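Local coordinates for HAD superfamily hydrolase (Brucella suis biovar 1, PDB 6NQ4), which is probably a phosphatase of the haloacid dehalogenase superfamily, though its substrate is not established, at residues A[46-51]-A[89-94]; A[68-73]-A[97-102]; A[114-119]-A[143-148]; A[175-180]-A[208-213]. All coordinates share one frame; numbering follows the deposited sequence. Where two conformers were deposited one is given.

Contact 1: residues A[46-51]-A[89-94]; sequences VVHNGE and SLLGVP
L91 lays one methyl over the imidazole of H48 and the other against the backbone of E51. It sits at the end of helix 81-90, where G92, with its positive phi, closes a Schellman motif. The opposing segment 46-51 belongs to the loop that follows strand 38-41 in the HAD-type domain. That strand runs toward D42 and W44 of the sodium site.

The two main side chains, H48 and L91, cross at about a right angle. CD1 of L91 lies over the centre of the H48 ring, 3.6 Å from the centroid and 13° off the ring normal. This is a CH-pi contact through the face. CG of H48 stands between its own backbone N and carbonyl carbon (chi1 71°), which brings the ring up to the leucine. W44 packs edge-to-face with the same ring. CD2 of L91 forks the other way and reaches the backbone O of E51 at 3.3 Å.

A second, lighter contact lies further along. V47 and V93 also cross at about a right angle, and CG1 of V47 meets CG2 of V93 at 4.0 Å. M88 of helix 81-90 touches both H48 and V93, so the helix backs this patch.

The carboxylate of E51 leaves the loop for a salt bridge with R191. Two bonds stay within the loop. N49 OD1 accepts from the backbone N of E51 in an Asx turn. The rotation of the H48 ring is fixed at its edge, where G50 N donates in plane to H48 ND1 at 2.9 Å.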
loop_
_atom_site.group_PDB
_atom_site.type_symbol
_atom_site.label_atom_id
_atom_site.label_comp_id
_atom_site.label_asym_id
_atom_site.label_seq_id
_atom_site.Cartn_x
_atom_site.Cartn_y
_atom_site.Cartn_z
ATOM N N VAL A 46 8.699 -5.841 -4.380
ATOM C CA VAL A 46 9.177 -6.966 -3.586
ATOM C C VAL A 46 8.714 -8.267 -4.223
ATOM O O VAL A 46 9.520 -9.180 -4.435
ATOM C CB VAL A 46 8.719 -6.839 -2.118
ATOM C CG1 VAL A 46 9.051 -8.118 -1.344
ATOM C CG2 VAL A 46 9.374 -5.610 -1.462
ATOM N N VAL A 47 7.415 -8.365 -4.532
ATOM C CA VAL A 47 6.847 -9.537 -5.205
ATOM C C VAL A 47 6.766 -9.334 -6.717
ATOM O O VAL A 47 6.989 -10.274 -7.498
ATOM C CB VAL A 47 5.460 -9.857 -4.603
ATOM C CG1 VAL A 47 4.747 -10.945 -5.414
ATOM C CG2 VAL A 47 5.591 -10.250 -3.136
ATOM N N HIS A 48 6.420 -8.126 -7.155
ATOM C CA HIS A 48 6.337 -7.816 -8.581
ATOM C C HIS A 48 6.491 -6.314 -8.759
ATOM O O HIS A 48 6.505 -5.559 -7.781
ATOM C CB HIS A 48 5.059 -8.377 -9.245
ATOM C CG HIS A 48 3.780 -7.690 -8.858
ATOM N ND1 HIS A 48 3.459 -6.417 -9.276
ATOM C CD2 HIS A 48 2.705 -8.139 -8.156
ATOM C CE1 HIS A 48 2.252 -6.103 -8.838
ATOM N NE2 HIS A 48 1.773 -7.130 -8.159
ATOM N N ASN A 49 6.643 -5.882 -10.022
ATOM C CA ASN A 49 6.786 -4.458 -10.331
ATOM C C ASN A 49 5.681 -3.938 -11.236
ATOM O O ASN A 49 5.848 -2.917 -11.917
ATOM C CB ASN A 49 8.159 -4.155 -10.932
ATOM C CG ASN A 49 8.359 -4.826 -12.281
ATOM O OD1 ASN A 49 7.421 -5.352 -12.884
ATOM N ND2 ASN A 49 9.587 -4.802 -12.768
ATOM N N GLY A 50 4.537 -4.609 -11.253
ATOM C CA GLY A 50 3.442 -4.209 -12.110
ATOM C C GLY A 50 3.519 -4.745 -13.517
ATOM O O GLY A 50 2.503 -4.728 -14.229
ATOM N N GLU A 51 4.699 -5.207 -13.959
ATOM C CA GLU A 51 4.857 -5.787 -15.291
ATOM C C GLU A 51 5.442 -7.198 -15.294
ATOM O O GLU A 51 5.085 -7.990 -16.177
ATOM C CB GLU A 51 5.659 -4.832 -16.188
ATOM C CG GLU A 51 4.885 -3.526 -16.416
ATOM C CD GLU A 51 5.471 -2.598 -17.460
ATOM O OE1 GLU A 51 6.642 -2.772 -17.871
ATOM O OE2 GLU A 51 4.733 -1.669 -17.858
ATOM N N SER A 89 -2.087 -12.807 -10.288
ATOM C CA SER A 89 -2.220 -14.039 -11.070
ATOM C C SER A 89 -1.796 -13.821 -12.515
ATOM O O SER A 89 -1.083 -14.652 -13.091
ATOM C CB SER A 89 -3.660 -14.558 -10.992
ATOM O OG SER A 89 -3.931 -14.984 -9.674
ATOM N N LEU A 90 -2.235 -12.708 -13.120
ATOM C CA LEU A 90 -1.827 -12.389 -14.491
ATOM C C LEU A 90 -0.313 -12.235 -14.607
ATOM O O LEU A 90 0.259 -12.583 -15.648
ATOM C CB LEU A 90 -2.561 -11.128 -14.969
ATOM C CG LEU A 90 -4.027 -11.415 -15.359
ATOM C CD1 LEU A 90 -4.855 -10.162 -15.176
ATOM C CD2 LEU A 90 -4.107 -11.859 -16.810
ATOM N N LEU A 91 0.348 -11.754 -13.546
ATOM C CA LEU A 91 1.798 -11.590 -13.522
ATOM C C LEU A 91 2.536 -12.862 -13.111
ATOM O O LEU A 91 3.761 -12.838 -13.007
ATOM C CB LEU A 91 2.164 -10.434 -12.579
ATOM C CG LEU A 91 1.689 -9.062 -13.046
ATOM C CD1 LEU A 91 1.949 -7.987 -11.997
ATOM C CD2 LEU A 91 2.374 -8.725 -14.384
ATOM N N GLY A 92 1.834 -13.971 -12.876
ATOM C CA GLY A 92 2.487 -15.237 -12.583
ATOM C C GLY A 92 2.691 -15.578 -11.122
ATOM O O GLY A 92 3.403 -16.545 -10.827
ATOM N N VAL A 93 2.088 -14.838 -10.199
ATOM C CA VAL A 93 2.165 -15.186 -8.781
ATOM C C VAL A 93 1.170 -16.302 -8.469
ATOM O O VAL A 93 -0.049 -16.107 -8.608
ATOM C CB VAL A 93 1.889 -13.961 -7.900
ATOM C CG1 VAL A 93 2.061 -14.324 -6.411
ATOM C CG2 VAL A 93 2.771 -12.787 -8.323
ATOM N N PRO A 94 1.639 -17.467 -8.024
ATOM C CA PRO A 94 0.727 -18.565 -7.692
ATOM C C PRO A 94 0.040 -18.308 -6.363
ATOM O O PRO A 94 0.594 -17.676 -5.458
ATOM C CB PRO A 94 1.668 -19.769 -7.580
ATOM C CG PRO A 94 2.942 -19.185 -7.084
ATOM C CD PRO A 94 3.047 -17.817 -7.769
#

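Contact 2: residues A[68-73]-A[97-102]; sequences GVTIIL and AYDRVV
The carboxylate of D99 reaches across to the backbone of segment 68-73 and takes the N-H of I71. The bond to OD2 is 2.9 Å long and nearly straight at 175°. It meets the anti side of the oxygen, 27° out of the carboxylate plane. With CG beside its backbone N (chi1 -70°), D99 places OD2 in line with this N-H. CG2 of T70 lies alongside the same carboxylate.

This end is the wetter one. A water bridges T70 OG1 and D99 OD1. R65 forms a salt bridge with D99 OD1, and R232 bonds to T70 OG1. The next residue, R100, is exposed. Its CB lies near I72 CD1, but the guanidinium leads away from the contact.

Further on, the two chains become neighbouring parallel strands of a beta-alpha-beta unit: strand 70-75, helix 81-90, strand 100-103. I71 O accepts from D99 N and, weakly, from R100 N. L73 N then donates to R100 O at 2.9 Å, and V102 N to L73 O at 2.8 Å. This last bond runs nearly along the C=O axis.

The packed part is apolar. L73 and Y98 cross at about a right angle, with L73 CG 3.8 Å from Y98 CB and the methyl CD1 set obliquely to the ring. M88 of helix 81-90 touches L73, Y98 and V101 on this face. On the other face, I72 CG2 meets V102 CG2 at 3.8 Å, and helix 218-232 touches I72 through V228 and I231.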
loop_
_atom_site.group_PDB
_atom_site.type_symbol
_atom_site.label_atom_id
_atom_site.label_comp_id
_atom_site.label_asym_id
_atom_site.label_seq_id
_atom_site.Cartn_x
_atom_site.Cartn_y
_atom_site.Cartn_z
ATOM N N GLY A 68 4.693 -23.557 7.753
ATOM C CA GLY A 68 3.630 -23.142 8.648
ATOM C C GLY A 68 3.557 -21.663 8.953
ATOM O O GLY A 68 2.877 -21.280 9.913
ATOM N N VAL A 69 4.251 -20.821 8.196
ATOM C CA VAL A 69 4.205 -19.381 8.408
ATOM C C VAL A 69 3.061 -18.814 7.572
ATOM O O VAL A 69 2.974 -19.068 6.367
ATOM C CB VAL A 69 5.551 -18.732 8.036
ATOM C CG1 VAL A 69 5.503 -17.214 8.245
ATOM C CG2 VAL A 69 6.685 -19.339 8.851
ATOM N N THR A 70 2.168 -18.058 8.207
ATOM C CA THR A 70 1.066 -17.423 7.483
ATOM C C THR A 70 1.574 -16.168 6.774
ATOM O O THR A 70 2.278 -15.354 7.379
ATOM C CB THR A 70 -0.063 -17.063 8.454
ATOM O OG1 THR A 70 -0.496 -18.253 9.116
ATOM C CG2 THR A 70 -1.261 -16.458 7.724
ATOM N N ILE A 71 1.215 -16.002 5.495
ATOM C CA ILE A 71 1.675 -14.870 4.688
ATOM C C ILE A 71 0.485 -13.968 4.377
ATOM O O ILE A 71 -0.445 -14.375 3.671
ATOM C CB ILE A 71 2.313 -15.323 3.365
ATOM C CG1 ILE A 71 3.478 -16.290 3.589
ATOM C CG2 ILE A 71 2.776 -14.105 2.557
ATOM C CD1 ILE A 71 4.580 -15.766 4.445
ATOM N N ILE A 72 0.536 -12.732 4.856
ATOM C CA ILE A 72 -0.403 -11.702 4.439
ATOM C C ILE A 72 0.370 -10.747 3.550
ATOM O O ILE A 72 1.336 -10.130 4.005
ATOM C CB ILE A 72 -0.994 -10.932 5.633
ATOM C CG1 ILE A 72 -1.459 -11.875 6.748
ATOM C CG2 ILE A 72 -2.117 -9.990 5.153
ATOM C CD1 ILE A 72 -2.585 -12.834 6.395
ATOM N N LEU A 73 -0.069 -10.583 2.306
ATOM C CA LEU A 73 0.509 -9.537 1.473
ATOM C C LEU A 73 -0.209 -8.235 1.808
ATOM O O LEU A 73 -1.443 -8.180 1.778
ATOM C CB LEU A 73 0.363 -9.881 -0.004
ATOM C CG LEU A 73 1.040 -11.192 -0.417
ATOM C CD1 LEU A 73 0.878 -11.410 -1.919
ATOM C CD2 LEU A 73 2.505 -11.172 -0.022
ATOM N N ALA A 97 1.571 -18.954 -2.797
ATOM C CA ALA A 97 2.620 -18.117 -2.219
ATOM C C ALA A 97 2.126 -17.211 -1.100
ATOM O O ALA A 97 2.940 -16.538 -0.460
ATOM C CB ALA A 97 3.291 -17.259 -3.299
ATOM N N TYR A 98 0.823 -17.157 -0.852
ATOM C CA TYR A 98 0.305 -16.268 0.174
ATOM C C TYR A 98 -1.000 -16.842 0.703
ATOM O O TYR A 98 -1.633 -17.693 0.065
ATOM C CB TYR A 98 0.117 -14.835 -0.386
ATOM C CG TYR A 98 -0.808 -14.781 -1.593
ATOM C CD1 TYR A 98 -0.317 -14.990 -2.878
ATOM C CD2 TYR A 98 -2.173 -14.545 -1.443
ATOM C CE1 TYR A 98 -1.166 -14.966 -3.983
ATOM C CE2 TYR A 98 -3.020 -14.524 -2.527
ATOM C CZ TYR A 98 -2.525 -14.737 -3.798
ATOM O OH TYR A 98 -3.390 -14.700 -4.877
ATOM N N ASP A 99 -1.402 -16.366 1.878
ATOM C CA ASP A 99 -2.688 -16.741 2.451
ATOM C C ASP A 99 -3.777 -15.724 2.165
ATOM O O ASP A 99 -4.907 -16.115 1.846
ATOM C CB ASP A 99 -2.549 -16.930 3.964
ATOM C CG ASP A 99 -1.734 -18.156 4.312
ATOM O OD1 ASP A 99 -2.349 -19.236 4.457
ATOM O OD2 ASP A 99 -0.488 -18.046 4.400
ATOM N N ARG A 100 -3.457 -14.434 2.237
ATOM C CA ARG A 100 -4.455 -13.393 2.037
ATOM C C ARG A 100 -3.753 -12.117 1.610
ATOM O O ARG A 100 -2.562 -11.929 1.890
ATOM C CB ARG A 100 -5.301 -13.157 3.300
ATOM C CG ARG A 100 -6.787 -13.258 2.991
ATOM C CD ARG A 100 -7.675 -12.970 4.176
ATOM N NE ARG A 100 -8.223 -14.180 4.767
ATOM C CZ ARG A 100 -8.975 -14.171 5.858
ATOM N NH1 ARG A 100 -9.453 -15.303 6.358
ATOM N NH2 ARG A 100 -9.240 -13.012 6.448
ATOM N N VAL A 101 -4.505 -11.258 0.905
ATOM C CA VAL A 101 -4.059 -9.919 0.521
ATOM C C VAL A 101 -4.903 -8.902 1.271
ATOM O O VAL A 101 -6.137 -9.031 1.318
ATOM C CB VAL A 101 -4.194 -9.709 -0.998
ATOM C CG1 VAL A 101 -3.798 -8.280 -1.382
ATOM C CG2 VAL A 101 -3.319 -10.706 -1.755
ATOM N N VAL A 102 -4.245 -7.913 1.880
ATOM C CA VAL A 102 -4.906 -6.771 2.503
ATOM C C VAL A 102 -4.367 -5.513 1.851
ATOM O O VAL A 102 -3.152 -5.309 1.809
ATOM C CB VAL A 102 -4.665 -6.747 4.024
ATOM C CG1 VAL A 102 -5.202 -5.457 4.623
ATOM C CG2 VAL A 102 -5.317 -7.969 4.688
HETATM O O HOH W 1 -1.087 -20.166 7.037
#

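Contact 3: residues A[114-119]-A[143-148]; sequences EGPRRI and EAAGVV
Backbone bonds join segments 114-119 and 143-148 through a single oxygen, R118 O. It accepts from A145 N at 2.9 Å and from G146 N at 3.2 Å. The second bond is the more bent, with an angle of 139° at the hydrogen. I119 pairs with G146 where strands 118-122 and 146-149 start to run parallel. These strands are neighbours in the five-strand parallel sheet. I119 CA adds a CA-H...O contact to G146 O.

Apolar contacts flank the bonds. CG2 of I119 meets CG2 of V148 at 3.6 Å, and the two side chains cross obliquely. I112 of helix 104-114 touches both. At the start of the pairing, P116 CB lies 3.6 Å from A145 CB. The CG of the same ring approaches A145 O.

Polar side-chain contacts are looser. The R118 chain bends at chi3 (65°), which brings its guanidinium back toward E143. E143 O lies at the edge of that group, near its plane, and takes a weak bond from NE at 3.5 Å. A water also links the pair: it donates to E143 O and accepts weakly from R118 NE. R118 NH2 packs on E143 CB.

The carboxylate of E143 does not close a salt bridge here. OE2 stays 4.3 Å from R118 NH2, and the two flat groups are turned 79° apart. OE1 accepts instead from E140 N. The attraction between the opposite charges is therefore probably diffuse, and the firmer polar links across the contact are those made by the R118 carbonyl.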
loop_
_atom_site.group_PDB
_atom_site.type_symbol
_atom_site.label_atom_id
_atom_site.label_comp_id
_atom_site.label_asym_id
_atom_site.label_seq_id
_atom_site.Cartn_x
_atom_site.Cartn_y
_atom_site.Cartn_z
ATOM N N GLU A 114 -17.739 6.335 6.187
ATOM C CA GLU A 114 -17.889 7.267 7.301
ATOM C C GLU A 114 -18.069 8.705 6.846
ATOM O O GLU A 114 -18.671 9.506 7.570
ATOM C CB GLU A 114 -16.593 7.288 8.103
ATOM C CG GLU A 114 -16.505 6.386 9.275
ATOM C CD GLU A 114 -15.283 6.730 10.102
ATOM O OE1 GLU A 114 -14.165 6.358 9.690
ATOM O OE2 GLU A 114 -15.440 7.414 11.137
ATOM N N GLY A 115 -17.508 9.073 5.697
ATOM C CA GLY A 115 -17.506 10.454 5.272
ATOM C C GLY A 115 -18.750 10.840 4.505
ATOM O O GLY A 115 -19.744 10.104 4.478
ATOM N N PRO A 116 -18.727 12.028 3.891
ATOM C CA PRO A 116 -19.887 12.490 3.117
ATOM C C PRO A 116 -20.183 11.541 1.966
ATOM O O PRO A 116 -19.275 10.993 1.338
ATOM C CB PRO A 116 -19.438 13.863 2.601
ATOM C CG PRO A 116 -18.320 14.287 3.528
ATOM C CD PRO A 116 -17.624 13.006 3.884
ATOM N N ARG A 117 -21.470 11.349 1.674
ATOM C CA ARG A 117 -21.808 10.358 0.661
ATOM C C ARG A 117 -21.747 10.898 -0.766
ATOM O O ARG A 117 -21.640 10.099 -1.704
ATOM C CB ARG A 117 -23.152 9.694 0.969
ATOM C CG ARG A 117 -24.330 10.542 0.622
ATOM C CD ARG A 117 -25.641 9.855 1.025
ATOM N NE ARG A 117 -25.761 8.534 0.413
ATOM C CZ ARG A 117 -26.170 8.329 -0.834
ATOM N NH1 ARG A 117 -26.496 9.359 -1.607
ATOM N NH2 ARG A 117 -26.248 7.098 -1.312
ATOM N N ARG A 118 -21.798 12.220 -0.962
ATOM C CA ARG A 118 -21.644 12.814 -2.289
ATOM C C ARG A 118 -20.160 13.081 -2.522
ATOM O O ARG A 118 -19.602 14.034 -1.969
ATOM C CB ARG A 118 -22.460 14.096 -2.387
ATOM C CG ARG A 118 -23.947 13.848 -2.202
ATOM C CD ARG A 118 -24.739 15.150 -2.099
ATOM N NE ARG A 118 -24.694 15.908 -3.344
ATOM C CZ ARG A 118 -25.402 15.606 -4.430
ATOM N NH1 ARG A 118 -26.208 14.554 -4.432
ATOM N NH2 ARG A 118 -25.301 16.357 -5.521
ATOM N N ILE A 119 -19.533 12.247 -3.352
ATOM C CA ILE A 119 -18.082 12.134 -3.459
ATOM C C ILE A 119 -17.617 12.573 -4.838
ATOM O O ILE A 119 -18.211 12.192 -5.851
ATOM C CB ILE A 119 -17.663 10.670 -3.222
ATOM C CG1 ILE A 119 -17.885 10.307 -1.754
ATOM C CG2 ILE A 119 -16.197 10.431 -3.680
ATOM C CD1 ILE A 119 -17.801 8.804 -1.480
ATOM N N GLU A 143 -20.664 19.613 -7.076
ATOM C CA GLU A 143 -21.697 18.993 -6.249
ATOM C C GLU A 143 -21.143 18.269 -5.031
ATOM O O GLU A 143 -21.925 17.813 -4.189
ATOM C CB GLU A 143 -22.458 17.950 -7.080
ATOM C CG GLU A 143 -23.148 18.518 -8.297
ATOM C CD GLU A 143 -23.690 17.447 -9.240
ATOM O OE1 GLU A 143 -22.952 16.492 -9.581
ATOM O OE2 GLU A 143 -24.861 17.571 -9.653
ATOM N N ALA A 144 -19.832 18.125 -4.931
ATOM C CA ALA A 144 -19.268 17.179 -3.987
ATOM C C ALA A 144 -19.220 17.752 -2.577
ATOM O O ALA A 144 -19.061 18.960 -2.371
ATOM C CB ALA A 144 -17.871 16.775 -4.437
ATOM N N ALA A 145 -19.361 16.857 -1.596
ATOM C CA ALA A 145 -19.159 17.188 -0.194
ATOM C C ALA A 145 -17.893 16.561 0.370
ATOM O O ALA A 145 -17.463 16.935 1.471
ATOM C CB ALA A 145 -20.375 16.753 0.647
ATOM N N GLY A 146 -17.289 15.630 -0.360
ATOM C CA GLY A 146 -16.034 15.029 0.039
ATOM C C GLY A 146 -15.301 14.573 -1.203
ATOM O O GLY A 146 -15.888 14.451 -2.292
ATOM N N VAL A 147 -14.003 14.310 -1.034
ATOM C CA VAL A 147 -13.144 13.856 -2.123
ATOM C C VAL A 147 -12.565 12.498 -1.752
ATOM O O VAL A 147 -12.168 12.280 -0.604
ATOM C CB VAL A 147 -11.999 14.861 -2.368
ATOM C CG1 VAL A 147 -11.088 14.354 -3.466
ATOM C CG2 VAL A 147 -12.556 16.235 -2.714
ATOM N N VAL A 148 -12.500 11.590 -2.724
ATOM C CA VAL A 148 -11.747 10.345 -2.585
ATOM C C VAL A 148 -10.748 10.288 -3.717
ATOM O O VAL A 148 -11.126 10.375 -4.894
ATOM C CB VAL A 148 -12.662 9.114 -2.590
ATOM C CG1 VAL A 148 -11.835 7.829 -2.515
ATOM C CG2 VAL A 148 -13.642 9.178 -1.409
HETATM O O HOH W 2 -23.230 18.114 -1.724
#

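Contact 4: residues A[175-180]-A[208-213]; sequences LPFICA and GRTLIA. With EDO (1,2-ethanediol), chain D.
L211 pairs with I178 where two neighbouring parallel strands, 177-179 and 210-212, form one margin of the five-strand sheet. Strand 210-212 is the outermost strand on this side. The strand directions differ by 28°.

Followed outward, L211 begins with CB, which lies 4.2 Å from I178 CG1. The same CB faces C1 of a bound 1,2-ethanediol, probably from the crystallisation liquor. L211 was deposited in two conformers, and the contacts of its tip are less certain for that reason. In the one followed, chi1 (-63°) sets CG beside the backbone N, and chi2 (89°) sends CD1 back toward P176. There CD1 would meet P176 CB at 3.9 Å and F177 O at 3.8 Å. It would also lie over one face of the R209 guanidinium, above its centre. R209 is extended from CG to NE, and its NH1 touches P176 CB.

On the face that carries F177 and C179, F177 and T210 lie side by side. Y203 of helix 196-205 stacks on the F177 ring. C179 CB meets I212 CG1.

The backbone ladder runs F177 N to R209 O, L211 N to F177 O, and C179 N to L211 O. Waters extend it at both ends. One joins L175 O to R209 N, the other C179 O to A213 N. On its outer side, I212 N donates to O2 of the ethanediol at 3.1 Å.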
loop_
_atom_site.group_PDB
_atom_site.type_symbol
_atom_site.label_atom_id
_atom_site.label_comp_id
_atom_site.label_asym_id
_atom_site.label_seq_id
_atom_site.Cartn_x
_atom_site.Cartn_y
_atom_site.Cartn_z
ATOM N N LEU A 175 -13.098 20.815 1.617
ATOM C CA LEU A 175 -13.572 19.444 1.476
ATOM C C LEU A 175 -12.584 18.470 2.115
ATOM O O LEU A 175 -11.371 18.633 1.981
ATOM C CB LEU A 175 -13.754 19.084 -0.002
ATOM C CG LEU A 175 -14.774 19.935 -0.772
ATOM C CD1 LEU A 175 -15.018 19.370 -2.161
ATOM C CD2 LEU A 175 -16.086 20.040 -0.013
ATOM N N PRO A 176 -13.071 17.447 2.803
ATOM C CA PRO A 176 -12.166 16.411 3.302
ATOM C C PRO A 176 -11.695 15.549 2.142
ATOM O O PRO A 176 -12.431 15.308 1.178
ATOM C CB PRO A 176 -13.045 15.610 4.270
ATOM C CG PRO A 176 -14.434 15.800 3.764
ATOM C CD PRO A 176 -14.482 17.180 3.146
ATOM N N PHE A 177 -10.450 15.090 2.240
ATOM C CA PHE A 177 -9.755 14.409 1.144
ATOM C C PHE A 177 -9.306 13.041 1.642
ATOM O O PHE A 177 -8.339 12.945 2.398
ATOM C CB PHE A 177 -8.551 15.269 0.748
ATOM C CG PHE A 177 -7.800 14.839 -0.502
ATOM C CD1 PHE A 177 -6.895 13.779 -0.482
ATOM C CD2 PHE A 177 -7.911 15.589 -1.669
ATOM C CE1 PHE A 177 -6.153 13.443 -1.623
ATOM C CE2 PHE A 177 -7.182 15.257 -2.809
ATOM C CZ PHE A 177 -6.304 14.183 -2.785
ATOM N N ILE A 178 -10.001 11.979 1.234
ATOM C CA ILE A 178 -9.597 10.615 1.580
ATOM C C ILE A 178 -8.561 10.154 0.558
ATOM O O ILE A 178 -8.807 10.202 -0.654
ATOM C CB ILE A 178 -10.805 9.666 1.595
ATOM C CG1 ILE A 178 -11.748 10.018 2.731
ATOM C CG2 ILE A 178 -10.367 8.232 1.735
ATOM C CD1 ILE A 178 -13.087 9.305 2.643
ATOM N N CYS A 179 -7.392 9.731 1.039
ATOM C CA CYS A 179 -6.323 9.233 0.178
ATOM C C CYS A 179 -6.306 7.715 0.283
ATOM O O CYS A 179 -6.023 7.173 1.361
ATOM C CB CYS A 179 -4.971 9.793 0.624
ATOM S SG CYS A 179 -3.563 9.092 -0.289
ATOM N N ALA A 180 -6.578 7.032 -0.836
ATOM C CA ALA A 180 -6.647 5.570 -0.832
ATOM C C ALA A 180 -5.295 4.886 -1.034
ATOM O O ALA A 180 -5.224 3.653 -0.951
ATOM C CB ALA A 180 -7.636 5.059 -1.891
ATOM N N GLY A 208 -5.150 21.559 3.532
ATOM C CA GLY A 208 -6.353 20.744 3.491
ATOM C C GLY A 208 -6.281 19.540 4.418
ATOM O O GLY A 208 -5.211 19.064 4.797
ATOM N N ARG A 209 -7.453 19.037 4.802
ATOM C CA ARG A 209 -7.543 17.875 5.677
ATOM C C ARG A 209 -7.490 16.600 4.849
ATOM O O ARG A 209 -8.277 16.431 3.912
ATOM C CB ARG A 209 -8.870 17.908 6.428
ATOM C CG ARG A 209 -9.123 16.704 7.335
ATOM C CD ARG A 209 -10.285 16.957 8.291
ATOM N NE ARG A 209 -10.763 15.745 8.962
ATOM C CZ ARG A 209 -11.970 15.213 8.775
ATOM N NH1 ARG A 209 -12.829 15.786 7.942
ATOM N NH2 ARG A 209 -12.323 14.114 9.429
ATOM N N THR A 210 -6.563 15.706 5.189
ATOM C CA THR A 210 -6.463 14.406 4.534
ATOM C C THR A 210 -6.754 13.290 5.529
ATOM O O THR A 210 -6.462 13.397 6.732
ATOM C CB THR A 210 -5.075 14.166 3.894
ATOM O OG1 THR A 210 -4.069 14.259 4.908
ATOM C CG2 THR A 210 -4.787 15.194 2.815
ATOM N N LEU A 211 -7.332 12.216 5.008
ATOM C CA LEU A 211 -7.681 11.042 5.797
ATOM C C LEU A 211 -7.077 9.836 5.102
ATOM O O LEU A 211 -7.356 9.595 3.926
ATOM C CB LEU A 211 -9.200 10.886 5.912
ATOM C CG LEU A 211 -9.914 12.027 6.632
ATOM C CD1 LEU A 211 -10.325 13.148 5.671
ATOM C CD2 LEU A 211 -11.105 11.479 7.399
ATOM N N ILE A 212 -6.232 9.102 5.825
ATOM C CA ILE A 212 -5.393 8.053 5.252
ATOM C C ILE A 212 -5.432 6.829 6.162
ATOM O O ILE A 212 -5.416 6.953 7.392
ATOM C CB ILE A 212 -3.945 8.573 5.043
ATOM C CG1 ILE A 212 -3.958 9.982 4.407
ATOM C CG2 ILE A 212 -3.157 7.620 4.153
ATOM C CD1 ILE A 212 -2.581 10.552 4.006
ATOM N N ALA A 213 -5.520 5.647 5.553
ATOM C CA ALA A 213 -5.601 4.402 6.302
ATOM C C ALA A 213 -4.534 3.380 5.940
ATOM O O ALA A 213 -4.319 2.446 6.722
ATOM C CB ALA A 213 -6.987 3.754 6.117
HETATM C C1 EDO D . -7.241 9.544 8.951
HETATM O O1 EDO D . -8.107 9.134 10.015
HETATM C C2 EDO D . -5.849 9.897 9.465
HETATM O O2 EDO D . -5.044 10.376 8.378
HETATM O O HOH W 3 -9.974 20.159 3.839
HETATM O O HOH W 4 -5.428 5.113 2.788
#

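The four contacts fall into two groups. Contacts 1 and 2 belong to the domain with the six-strand parallel sheet and the sodium site. Their centres are about 15 Å apart, and they touch where V93 CG1 meets Y98 CE1. Helix 81-90, whose end carries one side of contact 1, connects the two strands of contact 2. Their segments alternate along the chain. Contacts 3 and 4 follow later, in series, with centres about 11 Å apart. In the five-strand sheet, strand 146-149 of contact 3 lies beside strand 177-179 of contact 4. The groups are separated: the centres of contacts 2 and 4 are about 29 Å apart. This fits a HAD-type core domain with a second, cap-like domain inserted in the chain.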